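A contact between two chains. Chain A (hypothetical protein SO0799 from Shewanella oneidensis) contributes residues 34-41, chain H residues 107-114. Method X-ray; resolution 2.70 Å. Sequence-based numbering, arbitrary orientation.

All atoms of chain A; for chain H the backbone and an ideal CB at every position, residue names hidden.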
# COMPACT_ATOMS: atom_id res chain seq x y z
N SER A 34 8.75 -5.21 8.84
CA SER A 34 8.75 -5.42 7.40
C SER A 34 7.71 -6.46 7.09
O SER A 34 7.53 -7.42 7.83
CB SER A 34 10.10 -5.91 6.93
OG SER A 34 11.12 -5.04 7.38
N SER A 35 7.00 -6.26 5.98
CA SER A 35 5.96 -7.17 5.54
C SER A 35 6.59 -8.08 4.51
O SER A 35 6.67 -9.29 4.71
CB SER A 35 4.82 -6.37 4.91
OG SER A 35 4.91 -5.01 5.33
N TYR A 36 7.04 -7.50 3.41
CA TYR A 36 7.68 -8.26 2.34
C TYR A 36 8.78 -7.44 1.70
O TYR A 36 8.76 -6.21 1.75
CB TYR A 36 6.69 -8.63 1.24
CG TYR A 36 5.48 -9.40 1.69
CD1 TYR A 36 4.42 -8.75 2.31
CD2 TYR A 36 5.39 -10.77 1.50
CE1 TYR A 36 3.30 -9.46 2.74
CE2 TYR A 36 4.29 -11.48 1.92
CZ TYR A 36 3.24 -10.83 2.55
OH TYR A 36 2.16 -11.55 3.04
N ARG A 37 9.76 -8.13 1.12
CA ARG A 37 10.84 -7.47 0.41
C ARG A 37 10.70 -8.10 -0.97
O ARG A 37 10.00 -9.10 -1.12
CB ARG A 37 12.23 -7.82 0.97
CG ARG A 37 12.44 -7.68 2.49
CD ARG A 37 12.30 -6.25 3.02
NE ARG A 37 13.18 -5.27 2.36
CZ ARG A 37 14.49 -5.40 2.19
NH1 ARG A 37 15.10 -6.49 2.61
NH2 ARG A 37 15.19 -4.44 1.59
N SER A 38 11.33 -7.52 -1.98
CA SER A 38 11.21 -8.08 -3.31
C SER A 38 12.36 -9.05 -3.54
O SER A 38 13.52 -8.69 -3.33
CB SER A 38 11.26 -6.98 -4.36
OG SER A 38 10.90 -7.49 -5.63
N GLU A 39 12.05 -10.28 -3.95
CA GLU A 39 13.09 -11.26 -4.18
C GLU A 39 13.90 -10.95 -5.43
O GLU A 39 14.89 -11.62 -5.72
CB GLU A 39 12.48 -12.67 -4.26
CG GLU A 39 12.12 -13.24 -2.89
CD GLU A 39 11.61 -14.68 -2.95
OE1 GLU A 39 11.22 -15.22 -1.89
OE2 GLU A 39 11.60 -15.29 -4.04
N THR A 40 13.51 -9.90 -6.15
CA THR A 40 14.21 -9.47 -7.35
C THR A 40 15.15 -8.32 -7.00
O THR A 40 14.82 -7.44 -6.21
CB THR A 40 13.23 -8.99 -8.44
OG1 THR A 40 12.36 -10.06 -8.81
CG2 THR A 40 13.99 -8.52 -9.66
N ALA A 41 16.33 -8.32 -7.61
CA ALA A 41 17.31 -7.28 -7.33
C ALA A 41 17.21 -6.14 -8.30
O ALA A 41 16.83 -6.32 -9.46
CB ALA A 41 18.72 -7.86 -7.38
N UNK H 107 -3.47 -6.87 6.96
CA UNK H 107 -3.77 -5.67 6.18
C UNK H 107 -2.96 -5.60 4.89
O UNK H 107 -3.19 -4.74 4.04
CB UNK H 107 -3.51 -4.42 7.02
N UNK H 108 -1.99 -6.49 4.74
CA UNK H 108 -1.16 -6.51 3.56
C UNK H 108 -0.98 -7.93 3.05
O UNK H 108 -1.21 -8.89 3.77
CB UNK H 108 0.20 -5.87 3.85
N UNK H 109 -0.57 -8.05 1.79
CA UNK H 109 -0.35 -9.36 1.20
C UNK H 109 0.31 -9.22 -0.14
O UNK H 109 0.05 -8.28 -0.88
CB UNK H 109 -1.66 -10.13 1.07
N UNK H 110 1.18 -10.17 -0.45
CA UNK H 110 1.92 -10.18 -1.70
C UNK H 110 1.48 -11.37 -2.53
O UNK H 110 1.70 -12.51 -2.13
CB UNK H 110 3.43 -10.22 -1.45
N UNK H 111 0.82 -11.12 -3.65
CA UNK H 111 0.41 -12.21 -4.52
C UNK H 111 1.58 -12.35 -5.49
O UNK H 111 1.84 -11.47 -6.32
CB UNK H 111 -0.92 -11.94 -5.22
N UNK H 112 2.32 -13.47 -5.39
CA UNK H 112 3.50 -13.80 -6.20
C UNK H 112 3.27 -13.96 -7.69
O UNK H 112 2.32 -14.62 -8.13
CB UNK H 112 4.11 -15.10 -5.67
N UNK H 113 4.17 -13.36 -8.47
CA UNK H 113 4.09 -13.42 -9.93
C UNK H 113 4.06 -14.85 -10.41
O UNK H 113 4.75 -15.70 -9.86
CB UNK H 113 5.27 -12.68 -10.57
N UNK H 114 3.26 -15.11 -11.44
CA UNK H 114 3.20 -16.45 -11.97
C UNK H 114 1.93 -17.22 -11.65
O UNK H 114 1.68 -18.27 -12.24
CB UNK H 114 4.40 -17.24 -11.45

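The strands 34-37 and 108-111 run nearly parallel, 14° between their N-to-C directions, but their axes come no nearer than 7.5 Å. That is too wide for backbone pairing, so side chains must fill the gap, and most of what chain A offers is the hydroxyl of Ser A35 and the broad ring of Tyr A36.

Position 107 lies outside this exchange. Its ideal CB has nothing of chain A within 5.5 Å, and phi of -80° with psi of -9° admits many residues, proline included. The deposited residue is Pro H107, which makes no contact here.

Position 108 is different. CA-to-CB points toward chain A, and the ideal CB stands 4.8 Å from Ser A35 CB and 4.9 Å from Tyr A36 CE1. A short side chain would leave Ser A35 OG without a partner from this position, whereas a longer one with a polar end could reach it; glutamine, glutamate or perhaps a flexible basic residue are all reasonable. The deposited residue is Gln H108. With chi1 m and chi2 t it brings OE1 to 3.0 Å from Ser A35 OG, at hydrogen-bonding distance with the serine as donor, although that proton has another acceptor within reach and the bond is not settled. The amide is also hydrogen-bonded elsewhere in the structure.

At 109 the strand alternates and CA-to-CB points away. Even so, Tyr A36 OH lies 4.5 Å from the ideal CB, so a side chain here can still brush the phenol's tip. Nothing visible demands a particular chemistry: a beta-branched, aromatic or modest polar residue would all be plausible. Phe H109 occupies it, chi1 t, and its CD1 comes to 3.5 Å from Tyr A36 OH, the ring meeting the hydroxyl obliquely.

Position 110 turns back toward chain A, and here the ideal CB is 3.6 Å from Tyr A36 CD2. The first carbon already rests on the aromatic ring, which favours an apolar side chain: leucine, isoleucine, valine or methionine would each supply CH groups to a pi surface. Leu H110 is the deposited choice. Its CB sits 3.7 Å from the centroid of the Tyr A36 ring and only 16° off the ring normal, a CH-pi contact over one face; the same CB lies 3.5 Å from Tyr A36 CD2.

Positions 111 and 112 have no chain A atom within 5.5 Å of their ideal CBs. At 111, phi/psi of -92°/111° is extended and suits beta-branched residues; it holds Val H111. At 112, -63°/135° admits many residues, proline included; it holds Pro H112.

At 113 CA-to-CB again points toward chain A across open space, so only a long side chain, such as lysine, arginine or glutamine, could approach. Lys H113 stretches out, t from chi2 to chi4, leaving NZ 4.5 Å from Thr A40 OG1, a loose approach.

Position 114, at phi 107° and psi -12°, would jam a CB against the preceding carbonyl O, which calls for glycine; Gly H114 answers that.

Chain H (107-114) PQFLVPKG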
# COMPACT_ATOMS: atom_id res chain seq x y z
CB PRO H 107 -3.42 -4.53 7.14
CG PRO H 107 -3.41 -5.16 8.48
CD PRO H 107 -2.80 -6.51 8.21
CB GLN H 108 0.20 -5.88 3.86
CG GLN H 108 0.19 -4.37 3.82
CD GLN H 108 1.54 -3.76 4.16
OE1 GLN H 108 2.58 -4.19 3.66
NE2 GLN H 108 1.52 -2.73 5.00
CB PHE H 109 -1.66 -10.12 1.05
CG PHE H 109 -1.46 -11.55 0.65
CD1 PHE H 109 -0.91 -12.46 1.54
CD2 PHE H 109 -1.73 -11.97 -0.65
CE1 PHE H 109 -0.61 -13.75 1.14
CE2 PHE H 109 -1.43 -13.28 -1.05
CZ PHE H 109 -0.87 -14.16 -0.15
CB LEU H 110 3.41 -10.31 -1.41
CG LEU H 110 4.32 -10.64 -2.60
CD1 LEU H 110 4.67 -9.39 -3.35
CD2 LEU H 110 5.59 -11.28 -2.08
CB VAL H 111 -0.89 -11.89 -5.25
CG1 VAL H 111 -0.84 -10.50 -5.79
CG2 VAL H 111 -1.11 -12.88 -6.37
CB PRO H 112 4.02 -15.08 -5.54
CG PRO H 112 2.74 -15.76 -5.16
CD PRO H 112 1.88 -14.63 -4.60
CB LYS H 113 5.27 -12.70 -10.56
CG LYS H 113 6.61 -13.34 -10.28
CD LYS H 113 7.68 -12.76 -11.17
CE LYS H 113 9.05 -13.19 -10.67
NZ LYS H 113 10.16 -12.79 -11.59
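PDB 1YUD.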